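Local coordinates for beta-N-acetylhexosaminidase (Arthrobacter aurescens, PDB 3RCN), which probably hydrolyses terminal non-reducing N-acetyl-D-hexosamine residues from N-acetyl-beta-D-hexosaminides, as a member of glycosyl hydrolase family 20, at residues 59-62 with 63-66; 162-166 with 167-171; 478-481 with 482-486; 492-495 with 496-500. All coordinates share one frame; numbering follows the deposited sequence.

Contact 1 of 4, residues 59-62 with 63-66; sequences PAPA and REAG
Pro61 and Glu64 meet in a tight reversal of the chain at the protein surface, in the loop that leads from helix 39-53 into strand 67-71, within the region matching domain 2 of family 20. The reversal is closed by one backbone bond: Glu64 N donates to Pro61 O at 2.9 Å. The hydrogen does not point quite straight at the oxygen (141°), and the donor stands well above the plane of the carbonyl. Ala62 and Arg63 occupy the two corners with backbone angles close to those of a type I beta-turn, the kind of bend that brings residues three apart face to face.

The side chains of the same two residues also pack, crossing at a slant. Glu64 carries its CG beside its own backbone N (chi1 -55°) and is extended from there, which lays the carboxylate along the proline ring. Glu64 OE2 comes to 3.4 Å from Pro61 CB, while Glu64 OE1 sits 3.6 Å from Pro61 CG, so both oxygens rest against ring carbons. Farther from the turn, the chain entering it and the chain leaving it are still close together, for Ala60 CB touches Ala65 CB at 3.8 Å, a small apolar contact with Ala65 itself buried.

Backbone bonds from Ala60 to Val32 and from Gly66 to Val88 tie the chain on both sides of the turn to strands 32-34 and 88-92 of the domain's mixed sheet. Arg63 leans away from the turn into a weak, long ion pair with Asp35, and Pro59 packs on Ala58 of the second subunit.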
ATOM      1  N   PRO A  59       2.921 -28.945  -4.726  1.00 54.69           N
ATOM      2  CA  PRO A  59       4.197 -29.577  -4.378  1.00 58.88           C
ATOM      3  C   PRO A  59       4.325 -30.943  -5.019  1.00 56.24           C
ATOM      4  O   PRO A  59       3.331 -31.640  -5.203  1.00 55.92           O
ATOM      5  CB  PRO A  59       4.094 -29.741  -2.864  1.00 63.83           C
ATOM      6  CG  PRO A  59       2.615 -29.882  -2.629  1.00 62.20           C
ATOM      7  CD  PRO A  59       1.994 -28.917  -3.583  1.00 57.20           C
ATOM      8  N   ALA A  60       5.550 -31.314  -5.358  1.00 59.01           N
ATOM      9  CA  ALA A  60       5.834 -32.641  -5.876  1.00 60.89           C
ATOM     10  C   ALA A  60       7.116 -33.110  -5.205  1.00 60.74           C
ATOM     11  O   ALA A  60       7.825 -32.300  -4.613  1.00 62.90           O
ATOM     12  CB  ALA A  60       5.992 -32.594  -7.393  1.00 56.48           C
ATOM     13  N   PRO A  61       7.413 -34.419  -5.258  1.00 62.27           N
ATOM     14  CA  PRO A  61       8.720 -34.822  -4.702  1.00 53.83           C
ATOM     15  C   PRO A  61       9.857 -34.035  -5.373  1.00 59.44           C
ATOM     16  O   PRO A  61       9.848 -33.854  -6.592  1.00 70.26           O
ATOM     17  CB  PRO A  61       8.801 -36.318  -5.034  1.00 42.60           C
ATOM     18  CG  PRO A  61       7.341 -36.753  -5.146  1.00 42.17           C
ATOM     19  CD  PRO A  61       6.606 -35.570  -5.715  1.00 36.77           C
ATOM     20  N   ALA A  62      10.821 -33.584  -4.583  1.00 57.17           N
ATOM     21  CA  ALA A  62      11.835 -32.626  -5.030  1.00 60.07           C
ATOM     22  C   ALA A  62      12.572 -32.941  -6.340  1.00 63.71           C
ATOM     23  O   ALA A  62      12.730 -32.060  -7.178  1.00 68.23           O
ATOM     24  CB  ALA A  62      12.844 -32.357  -3.899  1.00 51.71           C
ATOM     25  N   ARG A  63      13.045 -34.172  -6.506  1.00 63.91           N
ATOM     26  CA  ARG A  63      13.823 -34.525  -7.693  1.00 64.38           C
ATOM     27  C   ARG A  63      12.920 -34.654  -8.909  1.00 66.99           C
ATOM     28  O   ARG A  63      13.389 -34.653 -10.044  1.00 69.92           O
ATOM     29  CB  ARG A  63      14.562 -35.846  -7.477  1.00 64.10           C
ATOM     30  CG  ARG A  63      15.343 -35.908  -6.186  1.00 73.38           C
ATOM     31  CD  ARG A  63      16.558 -34.991  -6.205  1.00 78.88           C
ATOM     32  NE  ARG A  63      17.203 -34.929  -4.894  1.00 86.29           N
ATOM     33  CZ  ARG A  63      18.249 -34.159  -4.608  1.00 90.54           C
ATOM     34  NH1 ARG A  63      18.778 -33.384  -5.545  1.00 98.91           N
ATOM     35  NH2 ARG A  63      18.764 -34.159  -3.389  1.00 83.90           N
ATOM     36  N   GLU A  64      11.621 -34.779  -8.647  1.00 68.14           N
ATOM     37  CA  GLU A  64      10.603 -35.069  -9.660  1.00 63.42           C
ATOM     38  C   GLU A  64       9.841 -33.882 -10.252  1.00 64.66           C
ATOM     39  O   GLU A  64       8.913 -34.084 -11.019  1.00 74.12           O
ATOM     40  CB  GLU A  64       9.602 -36.076  -9.106  1.00 67.37           C
ATOM     41  CG  GLU A  64      10.258 -37.337  -8.607  1.00 82.22           C
ATOM     42  CD  GLU A  64       9.286 -38.265  -7.915  1.00 91.42           C
ATOM     43  OE1 GLU A  64       8.098 -38.291  -8.315  1.00 87.31           O
ATOM     44  OE2 GLU A  64       9.715 -38.962  -6.965  1.00 95.01           O
ATOM     45  N   ALA A  65      10.210 -32.655  -9.909  1.00 65.45           N
ATOM     46  CA  ALA A  65       9.300 -31.517 -10.076  1.00 56.82           C
ATOM     47  C   ALA A  65       9.747 -30.530 -11.147  1.00 51.52           C
ATOM     48  O   ALA A  65      10.905 -30.501 -11.542  1.00 60.97           O
ATOM     49  CB  ALA A  65       9.104 -30.788  -8.739  1.00 49.51           C
ATOM     50  N   GLY A  66       8.795 -29.764 -11.661  1.00 45.15           N
ATOM     51  CA  GLY A  66       9.086 -28.758 -12.663  1.00 40.57           C
ATOM     52  C   GLY A  66      10.049 -27.709 -12.167  1.00 42.21           C
ATOM     53  O   GLY A  66      11.018 -27.373 -12.852  1.00 45.34           O
TER

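Contact 2 of 4, residues 162-166 with 167-171; sequences EVMAM and HKLNV
Val163 O takes up the imidazole of His167 at the end of helix 154-166: His167 ND1 donates to it at 2.8 Å, nearly straight (165°) and with the acceptor close to the ring plane. The other ring nitrogen, NE2, is hydrogen-bonded to His502 NE2. Met166, present as selenomethionine, lays its SE over one face of the ring, 3.9 Å from the centroid; with CG anti to the backbone N (chi1 -177°), the chain bends twice to get there. An alanine in place of His167 would probably leave Val163 O without its strong donor and take away the surface on which this selenium rests.

The helix finishes in a Schellman motif. Lys168 turns to positive phi (67°), Lys168 N bonds back to Ala165 O at 3.0 Å, and Leu169 N reaches Met164 O at 3.2 Å. Met164 O also accepts from His167 N, the two donors arriving on opposite faces of its carbonyl plane. Met166 O is satisfied by a water at 2.8 Å, which accepts in turn from Lys168 NZ; that ammonium has Thr104 OG1 as a further partner. Asn170, beyond the turn, bonds to Gly139 O and Arg141 N.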
ATOM      1  N   GLU A 162       8.917  -5.869   0.238  1.00 29.57           N
ATOM      2  CA  GLU A 162       8.819  -6.790  -0.889  1.00 29.95           C
ATOM      3  C   GLU A 162       9.744  -6.364  -2.031  1.00 32.81           C
ATOM      4  O   GLU A 162      10.420  -7.195  -2.659  1.00 29.68           O
ATOM      5  CB  GLU A 162       7.367  -6.858  -1.371  1.00 31.79           C
ATOM      6  CG  GLU A 162       7.123  -7.888  -2.455  1.00 47.58           C
ATOM      7  CD  GLU A 162       6.961  -9.306  -1.916  1.00 61.42           C
ATOM      8  OE1 GLU A 162       5.796  -9.693  -1.668  1.00 71.42           O
ATOM      9  OE2 GLU A 162       7.983 -10.031  -1.758  1.00 51.73           O
ATOM     10  N   VAL A 163       9.770  -5.061  -2.298  1.00 35.21           N
ATOM     11  CA  VAL A 163      10.673  -4.509  -3.304  1.00 34.79           C
ATOM     12  C   VAL A 163      12.142  -4.672  -2.894  1.00 35.54           C
ATOM     13  O   VAL A 163      13.004  -4.893  -3.747  1.00 35.51           O
ATOM     14  CB  VAL A 163      10.363  -3.031  -3.597  1.00 32.18           C
ATOM     15  CG1 VAL A 163      11.372  -2.459  -4.561  1.00 29.54           C
ATOM     16  CG2 VAL A 163       8.943  -2.886  -4.163  1.00 30.86           C
HETATM   17  N   MSE A 164      12.423  -4.572  -1.595  1.00 29.35           N
HETATM   18  CA  MSE A 164      13.785  -4.806  -1.091  1.00 36.26           C
HETATM   19  C   MSE A 164      14.269  -6.228  -1.365  1.00 36.86           C
HETATM   20  O   MSE A 164      15.394  -6.437  -1.811  1.00 28.44           O
HETATM   21  CB  MSE A 164      13.878  -4.572   0.417  1.00 29.01           C
HETATM   22  CG  MSE A 164      13.878  -3.133   0.872  1.00 24.15           C
HETATM   23 SE   MSE A 164      14.008  -3.077   2.830  0.69 25.41          SE
HETATM   24  CE  MSE A 164      15.722  -3.927   3.167  1.00 23.82           C
ATOM     25  N   ALA A 165      13.424  -7.208  -1.060  1.00 36.46           N
ATOM     26  CA  ALA A 165      13.817  -8.599  -1.203  1.00 34.19           C
ATOM     27  C   ALA A 165      14.074  -8.923  -2.676  1.00 32.26           C
ATOM     28  O   ALA A 165      14.880  -9.802  -3.009  1.00 30.19           O
ATOM     29  CB  ALA A 165      12.744  -9.513  -0.619  1.00 32.90           C
HETATM   30  N   MSE A 166      13.381  -8.207  -3.554  1.00 29.51           N
HETATM   31  CA  MSE A 166      13.518  -8.427  -4.988  1.00 36.91           C
HETATM   32  C   MSE A 166      14.892  -7.968  -5.465  1.00 35.80           C
HETATM   33  O   MSE A 166      15.405  -8.445  -6.474  1.00 40.85           O
HETATM   34  CB  MSE A 166      12.403  -7.705  -5.754  1.00 45.48           C
HETATM   35  CG  MSE A 166      12.427  -7.937  -7.260  1.00 53.03           C
HETATM   36 SE   MSE A 166      13.431  -6.573  -8.242  0.50 40.69          SE
HETATM   37  CE  MSE A 166      11.913  -5.344  -8.665  1.00 14.70           C
ATOM     38  N   HIS A 167      15.479  -7.037  -4.728  1.00 34.52           N
ATOM     39  CA  HIS A 167      16.840  -6.578  -5.005  1.00 32.40           C
ATOM     40  C   HIS A 167      17.909  -7.328  -4.192  1.00 33.77           C
ATOM     41  O   HIS A 167      19.097  -7.008  -4.269  1.00 40.29           O
ATOM     42  CB  HIS A 167      16.947  -5.073  -4.802  1.00 26.41           C
ATOM     43  CG  HIS A 167      16.179  -4.280  -5.810  1.00 36.53           C
ATOM     44  ND1 HIS A 167      14.852  -3.954  -5.645  1.00 43.36           N
ATOM     45  CD2 HIS A 167      16.551  -3.772  -7.007  1.00 40.32           C
ATOM     46  CE1 HIS A 167      14.440  -3.257  -6.692  1.00 34.72           C
ATOM     47  NE2 HIS A 167      15.452  -3.135  -7.531  1.00 39.13           N
ATOM     48  N   LYS A 168      17.469  -8.333  -3.438  1.00 24.39           N
ATOM     49  CA  LYS A 168      18.339  -9.175  -2.625  1.00 23.83           C
ATOM     50  C   LYS A 168      18.990  -8.425  -1.465  1.00 27.94           C
ATOM     51  O   LYS A 168      20.022  -8.837  -0.978  1.00 28.70           O
ATOM     52  CB  LYS A 168      19.425  -9.807  -3.500  1.00 29.14           C
ATOM     53  CG  LYS A 168      18.920 -10.829  -4.544  1.00 33.61           C
ATOM     54  CD  LYS A 168      20.097 -11.425  -5.345  1.00 39.72           C
ATOM     55  CE  LYS A 168      19.712 -12.641  -6.199  1.00 36.39           C
ATOM     56  NZ  LYS A 168      18.895 -12.303  -7.399  1.00 33.27           N
ATOM     57  N   LEU A 169      18.362  -7.336  -1.029  1.00 28.10           N
ATOM     58  CA  LEU A 169      18.760  -6.624   0.174  1.00 25.44           C
ATOM     59  C   LEU A 169      18.294  -7.437   1.368  1.00 32.73           C
ATOM     60  O   LEU A 169      17.142  -7.874   1.397  1.00 28.90           O
ATOM     61  CB  LEU A 169      18.149  -5.223   0.206  1.00 22.53           C
ATOM     62  CG  LEU A 169      18.655  -4.333  -0.936  1.00 33.73           C
ATOM     63  CD1 LEU A 169      17.811  -3.090  -1.117  1.00 38.29           C
ATOM     64  CD2 LEU A 169      20.114  -3.957  -0.737  1.00 26.87           C
ATOM     65  N   ASN A 170      19.222  -7.733   2.286  1.00 35.54           N
ATOM     66  CA  ASN A 170      18.911  -8.470   3.514  1.00 28.26           C
ATOM     67  C   ASN A 170      18.735  -7.718   4.849  1.00 30.79           C
ATOM     68  O   ASN A 170      18.423  -8.343   5.854  1.00 33.37           O
ATOM     69  CB  ASN A 170      19.857  -9.655   3.684  1.00 34.04           C
ATOM     70  CG  ASN A 170      21.283  -9.231   3.885  1.00 39.43           C
ATOM     71  OD1 ASN A 170      21.581  -8.043   4.010  1.00 39.63           O
ATOM     72  ND2 ASN A 170      22.183 -10.206   3.927  1.00 40.06           N
ATOM     73  N   VAL A 171      18.922  -6.402   4.887  1.00 26.15           N
ATOM     74  CA  VAL A 171      18.764  -5.705   6.169  1.00 27.36           C
ATOM     75  C   VAL A 171      17.912  -4.468   6.056  1.00 26.97           C
ATOM     76  O   VAL A 171      18.104  -3.643   5.164  1.00 29.27           O
ATOM     77  CB  VAL A 171      20.133  -5.302   6.860  1.00 26.57           C
ATOM     78  CG1 VAL A 171      19.875  -4.547   8.151  1.00 17.34           C
ATOM     79  CG2 VAL A 171      20.964  -6.511   7.174  1.00 20.79           C
TER
HETATM   80  O   HOH W   1      17.176  -9.932  -8.040  1.00 53.69           O

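Contact 3 of 4, residues 478-481 with 482-486; sequences ISEV and FWSNP
Ile478 O accepts from Phe482 N at 2.9 Å, the first of three successive alpha-helical bonds that close helix 474-483. Trp483 N follows onto Ser479 O, and Ser484 N onto Glu480 O at 2.7 Å. Ser484 is where the chain leaves helical angles, and one water spans the exit, donating to Val481 O and to Ser484 O.

Along the same flank Ile478 and Phe482 run side by side. The methyl CG2 of Ile478 sits over one face of the phenyl ring as a CH-pi contact, 3.7 Å from the ring centroid and displaced toward the rim, nearest to Phe482 CZ. Phe482 holds CG beside its backbone N (chi1 -63°), which folds the ring back over the preceding turn. Val481 adds its CG1 near Phe482 CD1, at 4.1 Å. A serine in place of Phe482 would probably leave Ile478 CG2 without the ring it sits over and open a gap in this buried flank.

The polar side chains are tied elsewhere: Glu480 OE2 to Tyr432 OH, Glu480 OE1 to Ala13 N, Ser484 OG to Ala13 O. The helix end lies against strand 140-146 of the catalytic domain's alpha-beta barrel: Phe482 and Trp483 pack on Arg141 of that strand, their backbones bond to Phe138 and Arg137 just before it, and Trp483 NE1 reaches Asp134 at the end of strand 125-134.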
ATOM      1  N   ILE A 478      22.522   0.641  -6.198  1.00 39.56           N
ATOM      2  CA  ILE A 478      23.089   0.283  -4.907  1.00 35.07           C
ATOM      3  C   ILE A 478      22.962  -1.215  -4.614  1.00 33.94           C
ATOM      4  O   ILE A 478      23.906  -1.832  -4.131  1.00 38.66           O
ATOM      5  CB  ILE A 478      22.464   1.139  -3.781  1.00 33.04           C
ATOM      6  CG1 ILE A 478      23.088   2.533  -3.785  1.00 35.02           C
ATOM      7  CG2 ILE A 478      22.681   0.511  -2.433  1.00 25.86           C
ATOM      8  CD1 ILE A 478      22.168   3.633  -3.314  1.00 29.93           C
ATOM      9  N   SER A 479      21.813  -1.812  -4.910  1.00 32.63           N
ATOM     10  CA  SER A 479      21.644  -3.240  -4.641  1.00 36.23           C
ATOM     11  C   SER A 479      22.684  -4.054  -5.405  1.00 40.94           C
ATOM     12  O   SER A 479      23.115  -5.109  -4.934  1.00 45.18           O
ATOM     13  CB  SER A 479      20.227  -3.730  -4.979  1.00 40.78           C
ATOM     14  OG  SER A 479      20.021  -3.865  -6.383  1.00 43.95           O
ATOM     15  N   GLU A 480      23.086  -3.561  -6.578  1.00 34.77           N
ATOM     16  CA  GLU A 480      24.105  -4.236  -7.380  1.00 36.53           C
ATOM     17  C   GLU A 480      25.493  -4.064  -6.758  1.00 42.81           C
ATOM     18  O   GLU A 480      26.278  -5.011  -6.663  1.00 40.04           O
ATOM     19  CB  GLU A 480      24.099  -3.734  -8.827  1.00 29.29           C
ATOM     20  CG  GLU A 480      25.125  -4.440  -9.695  1.00 36.27           C
ATOM     21  CD  GLU A 480      24.703  -4.595 -11.153  1.00 42.19           C
ATOM     22  OE1 GLU A 480      23.628  -5.179 -11.402  1.00 43.21           O
ATOM     23  OE2 GLU A 480      25.455  -4.149 -12.047  1.00 39.35           O
ATOM     24  N   VAL A 481      25.788  -2.841  -6.337  1.00 42.88           N
ATOM     25  CA  VAL A 481      27.037  -2.561  -5.653  1.00 39.17           C
ATOM     26  C   VAL A 481      27.200  -3.492  -4.447  1.00 37.17           C
ATOM     27  O   VAL A 481      28.284  -4.006  -4.211  1.00 37.49           O
ATOM     28  CB  VAL A 481      27.125  -1.076  -5.225  1.00 37.34           C
ATOM     29  CG1 VAL A 481      28.335  -0.836  -4.332  1.00 20.09           C
ATOM     30  CG2 VAL A 481      27.147  -0.157  -6.453  1.00 24.33           C
ATOM     31  N   PHE A 482      26.117  -3.737  -3.710  1.00 35.48           N
ATOM     32  CA  PHE A 482      26.170  -4.607  -2.527  1.00 28.91           C
ATOM     33  C   PHE A 482      26.232  -6.098  -2.842  1.00 32.72           C
ATOM     34  O   PHE A 482      26.861  -6.859  -2.110  1.00 38.26           O
ATOM     35  CB  PHE A 482      24.967  -4.377  -1.606  1.00 23.96           C
ATOM     36  CG  PHE A 482      24.899  -2.998  -1.024  1.00 28.00           C
ATOM     37  CD1 PHE A 482      25.849  -2.047  -1.345  1.00 24.53           C
ATOM     38  CD2 PHE A 482      23.872  -2.654  -0.151  1.00 31.21           C
ATOM     39  CE1 PHE A 482      25.782  -0.771  -0.802  1.00 30.42           C
ATOM     40  CE2 PHE A 482      23.792  -1.386   0.390  1.00 33.53           C
ATOM     41  CZ  PHE A 482      24.753  -0.439   0.065  1.00 32.07           C
ATOM     42  N   TRP A 483      25.455  -6.530  -3.829  1.00 31.92           N
ATOM     43  CA  TRP A 483      25.433  -7.931  -4.242  1.00 32.61           C
ATOM     44  C   TRP A 483      26.526  -8.421  -5.208  1.00 34.02           C
ATOM     45  O   TRP A 483      27.203  -9.419  -4.943  1.00 32.74           O
ATOM     46  CB  TRP A 483      24.049  -8.293  -4.814  1.00 27.06           C
ATOM     47  CG  TRP A 483      23.958  -9.727  -5.165  1.00 27.77           C
ATOM     48  CD1 TRP A 483      24.395 -10.318  -6.313  1.00 28.00           C
ATOM     49  CD2 TRP A 483      23.452 -10.776  -4.339  1.00 32.10           C
ATOM     50  NE1 TRP A 483      24.162 -11.671  -6.265  1.00 30.56           N
ATOM     51  CE2 TRP A 483      23.587 -11.978  -5.061  1.00 33.80           C
ATOM     52  CE3 TRP A 483      22.896 -10.816  -3.059  1.00 33.71           C
ATOM     53  CZ2 TRP A 483      23.186 -13.205  -4.548  1.00 38.17           C
ATOM     54  CZ3 TRP A 483      22.499 -12.034  -2.548  1.00 36.80           C
ATOM     55  CH2 TRP A 483      22.645 -13.214  -3.291  1.00 39.82           C
ATOM     56  N   SER A 484      26.719  -7.696  -6.306  1.00 30.87           N
ATOM     57  CA  SER A 484      27.426  -8.260  -7.451  1.00 36.11           C
ATOM     58  C   SER A 484      28.941  -8.219  -7.320  1.00 38.08           C
ATOM     59  O   SER A 484      29.479  -7.786  -6.316  1.00 45.77           O
ATOM     60  CB  SER A 484      27.032  -7.559  -8.759  1.00 39.52           C
ATOM     61  OG  SER A 484      25.631  -7.495  -8.917  1.00 42.19           O
ATOM     62  N   ASN A 485      29.601  -8.670  -8.379  1.00 39.55           N
ATOM     63  CA  ASN A 485      31.045  -8.658  -8.518  1.00 36.91           C
ATOM     64  C   ASN A 485      31.539  -7.289  -9.012  1.00 43.48           C
ATOM     65  O   ASN A 485      31.140  -6.817 -10.083  1.00 45.07           O
ATOM     66  CB  ASN A 485      31.451  -9.787  -9.482  1.00 41.48           C
ATOM     67  CG  ASN A 485      32.953  -9.870  -9.722  1.00 52.88           C
ATOM     68  OD1 ASN A 485      33.748  -9.184  -9.079  1.00 62.62           O
ATOM     69  ND2 ASN A 485      33.347 -10.734 -10.647  1.00 51.22           N
ATOM     70  N   PRO A 486      32.423  -6.646  -8.229  1.00 51.16           N
ATOM     71  CA  PRO A 486      32.944  -5.309  -8.539  1.00 51.68           C
ATOM     72  C   PRO A 486      33.795  -5.254  -9.808  1.00 59.54           C
ATOM     73  O   PRO A 486      34.003  -4.169 -10.346  1.00 63.10           O
ATOM     74  CB  PRO A 486      33.798  -4.976  -7.312  1.00 45.83           C
ATOM     75  CG  PRO A 486      34.152  -6.291  -6.728  1.00 44.27           C
ATOM     76  CD  PRO A 486      32.990  -7.183  -6.978  1.00 48.14           C
TER
HETATM   77  O   HOH W   2      28.387  -5.435 -11.679  1.00 56.88           O
HETATM   78  O   HOH W   3      29.844  -4.976  -6.317  1.00 51.63           O

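Contact 4 of 4, residues 492-495 with 496-500; sequences DEFL and TRLTG
Glu493 and Arg497, one turn apart on helix 491-508, form an i to i+4 salt bridge along the alpha-helix. The arginine grips side-on, with NE to Glu493 OE2 at 2.9 Å and NH2 to Glu493 OE1 at 3.1 Å. Both carboxylate oxygens are met on their syn sides, and the two planar groups lie only 6° apart, each slightly tilted out of the other's plane. A bend at chi3 brings the guanidinium of Arg497 round to its partner, while Glu493 bends at chi2.

Next to this pair stands Phe494. Its ring plane is turned 81° from the guanidinium, and Arg497 NH2 lies at the ring edge, 3.8 Å from Phe494 CD1. Leu495 and Leu498 meet more loosely through their CD2 methyls at 4.1 Å.

Two threonines turn their hydroxyls back onto the helix. Thr496, with OG1 between its backbone N and carbonyl carbon (chi1 76°), donates that hydroxyl to Glu493 O at 2.7 Å, in the carbonyl plane and on a lone pair. Leu498 N keeps an ordinary bond to Phe494 O, but Leu495 O accepts twice from Thr499, from N at 2.8 Å and from OG1 at 3.0 Å.

A second shell positions these groups. Tyr432 stacks on the ring of Phe494, and Ile11 packs against both Phe494 and Arg497. Glu480 of helix 474-483 makes a further salt bridge to the arginine, an arrangement likely to keep both carboxylates ionised: its OE2 reaches Arg497 NH2, the same nitrogen that holds Glu493 OE1.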
ATOM      1  N   ASP A 492      27.615   2.468 -18.124  1.00 55.48           N
ATOM      2  CA  ASP A 492      26.899   2.515 -19.399  1.00 57.31           C
ATOM      3  C   ASP A 492      26.218   1.189 -19.679  1.00 57.48           C
ATOM      4  O   ASP A 492      25.109   1.146 -20.210  1.00 60.76           O
ATOM      5  CB  ASP A 492      27.839   2.872 -20.550  1.00 62.62           C
ATOM      6  CG  ASP A 492      28.356   4.292 -20.461  1.00 73.25           C
ATOM      7  OD1 ASP A 492      27.610   5.175 -19.982  1.00 73.47           O
ATOM      8  OD2 ASP A 492      29.517   4.523 -20.865  1.00 80.76           O
ATOM      9  N   GLU A 493      26.891   0.107 -19.313  1.00 55.82           N
ATOM     10  CA  GLU A 493      26.339  -1.226 -19.483  1.00 55.20           C
ATOM     11  C   GLU A 493      25.136  -1.406 -18.563  1.00 53.76           C
ATOM     12  O   GLU A 493      24.083  -1.885 -18.991  1.00 47.95           O
ATOM     13  CB  GLU A 493      27.411  -2.276 -19.190  1.00 59.78           C
ATOM     14  CG  GLU A 493      27.026  -3.690 -19.571  1.00 66.76           C
ATOM     15  CD  GLU A 493      26.151  -4.370 -18.529  1.00 69.32           C
ATOM     16  OE1 GLU A 493      26.503  -4.310 -17.322  1.00 60.44           O
ATOM     17  OE2 GLU A 493      25.118  -4.964 -18.925  1.00 69.22           O
ATOM     18  N   PHE A 494      25.307  -1.012 -17.301  1.00 55.52           N
ATOM     19  CA  PHE A 494      24.243  -1.055 -16.301  1.00 47.53           C
ATOM     20  C   PHE A 494      22.970  -0.354 -16.775  1.00 50.38           C
ATOM     21  O   PHE A 494      21.870  -0.859 -16.562  1.00 52.04           O
ATOM     22  CB  PHE A 494      24.727  -0.419 -14.994  1.00 39.69           C
ATOM     23  CG  PHE A 494      23.672  -0.347 -13.919  1.00 37.15           C
ATOM     24  CD1 PHE A 494      23.346  -1.468 -13.170  1.00 35.51           C
ATOM     25  CD2 PHE A 494      23.014   0.844 -13.651  1.00 36.36           C
ATOM     26  CE1 PHE A 494      22.372  -1.406 -12.181  1.00 41.33           C
ATOM     27  CE2 PHE A 494      22.036   0.919 -12.661  1.00 36.05           C
ATOM     28  CZ  PHE A 494      21.716  -0.208 -11.925  1.00 39.43           C
ATOM     29  N   LEU A 495      23.125   0.808 -17.409  1.00 53.64           N
ATOM     30  CA  LEU A 495      21.987   1.602 -17.877  1.00 57.19           C
ATOM     31  C   LEU A 495      21.092   0.831 -18.822  1.00 52.50           C
ATOM     32  O   LEU A 495      19.866   0.876 -18.713  1.00 56.34           O
ATOM     33  CB  LEU A 495      22.467   2.855 -18.597  1.00 63.65           C
ATOM     34  CG  LEU A 495      22.633   4.092 -17.733  1.00 68.05           C
ATOM     35  CD1 LEU A 495      22.788   5.304 -18.633  1.00 65.99           C
ATOM     36  CD2 LEU A 495      21.428   4.238 -16.823  1.00 70.29           C
ATOM     37  N   THR A 496      21.722   0.140 -19.763  1.00 48.21           N
ATOM     38  CA  THR A 496      21.006  -0.633 -20.761  1.00 44.73           C
ATOM     39  C   THR A 496      20.182  -1.736 -20.103  1.00 39.34           C
ATOM     40  O   THR A 496      19.091  -2.051 -20.554  1.00 40.86           O
ATOM     41  CB  THR A 496      21.967  -1.220 -21.827  1.00 51.49           C
ATOM     42  OG1 THR A 496      22.667  -2.350 -21.290  1.00 52.24           O
ATOM     43  CG2 THR A 496      22.979  -0.163 -22.269  1.00 50.14           C
ATOM     44  N   ARG A 497      20.691  -2.325 -19.031  1.00 38.47           N
ATOM     45  CA  ARG A 497      19.873  -3.278 -18.293  1.00 39.54           C
ATOM     46  C   ARG A 497      18.743  -2.578 -17.520  1.00 42.96           C
ATOM     47  O   ARG A 497      17.612  -3.080 -17.458  1.00 45.31           O
ATOM     48  CB  ARG A 497      20.736  -4.142 -17.380  1.00 36.35           C
ATOM     49  CG  ARG A 497      21.606  -5.100 -18.162  1.00 40.26           C
ATOM     50  CD  ARG A 497      22.413  -5.997 -17.247  1.00 44.40           C
ATOM     51  NE  ARG A 497      23.488  -5.269 -16.583  1.00 46.47           N
ATOM     52  CZ  ARG A 497      23.723  -5.312 -15.276  1.00 48.43           C
ATOM     53  NH1 ARG A 497      22.948  -6.059 -14.496  1.00 48.62           N
ATOM     54  NH2 ARG A 497      24.729  -4.615 -14.753  1.00 40.84           N
ATOM     55  N   LEU A 498      19.049  -1.412 -16.954  1.00 40.47           N
ATOM     56  CA  LEU A 498      18.084  -0.660 -16.159  1.00 40.40           C
ATOM     57  C   LEU A 498      16.898  -0.251 -17.016  1.00 41.06           C
ATOM     58  O   LEU A 498      15.749  -0.608 -16.737  1.00 39.80           O
ATOM     59  CB  LEU A 498      18.745   0.583 -15.553  1.00 39.84           C
ATOM     60  CG  LEU A 498      17.859   1.414 -14.626  1.00 41.05           C
ATOM     61  CD1 LEU A 498      17.596   0.664 -13.336  1.00 35.88           C
ATOM     62  CD2 LEU A 498      18.494   2.750 -14.331  1.00 48.37           C
ATOM     63  N   THR A 499      17.194   0.477 -18.085  1.00 44.69           N
ATOM     64  CA  THR A 499      16.168   0.960 -18.996  1.00 47.86           C
ATOM     65  C   THR A 499      15.555  -0.180 -19.809  1.00 50.04           C
ATOM     66  O   THR A 499      14.348  -0.206 -20.030  1.00 50.90           O
ATOM     67  CB  THR A 499      16.746   2.004 -19.945  1.00 49.10           C
ATOM     68  OG1 THR A 499      17.737   1.384 -20.768  1.00 59.01           O
ATOM     69  CG2 THR A 499      17.402   3.123 -19.152  1.00 37.84           C
ATOM     70  N   GLY A 500      16.387  -1.128 -20.230  1.00 52.10           N
ATOM     71  CA  GLY A 500      15.941  -2.265 -21.018  1.00 49.25           C
ATOM     72  C   GLY A 500      14.923  -3.167 -20.339  1.00 56.26           C
ATOM     73  O   GLY A 500      13.942  -3.561 -20.961  1.00 60.87           O
TER

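Contacts 2, 3 and 4 form a linked series, while contact 1 stands apart, its centre about 27 Å from that of contact 2. Contacts 2 and 3 have centres about 13 Å apart and touch: Lys168 CD packs 3.5 Å from Trp483 CE2, the lysine also makes a cation-pi contact with that indole, and Leu169 CD2 lies 4.0 Å from Phe482 CD2. Contact 3 passes to contact 4 through Glu480, whose OE2 forms a salt bridge with Arg497 NH2 at 2.8 Å and packs 3.6 Å from Phe494 CD1. All four lie away from Glu316, the predicted proton donor; a glycerol, probably from the crystallisation liquor, sits about 4 Å from the side chain of Val171.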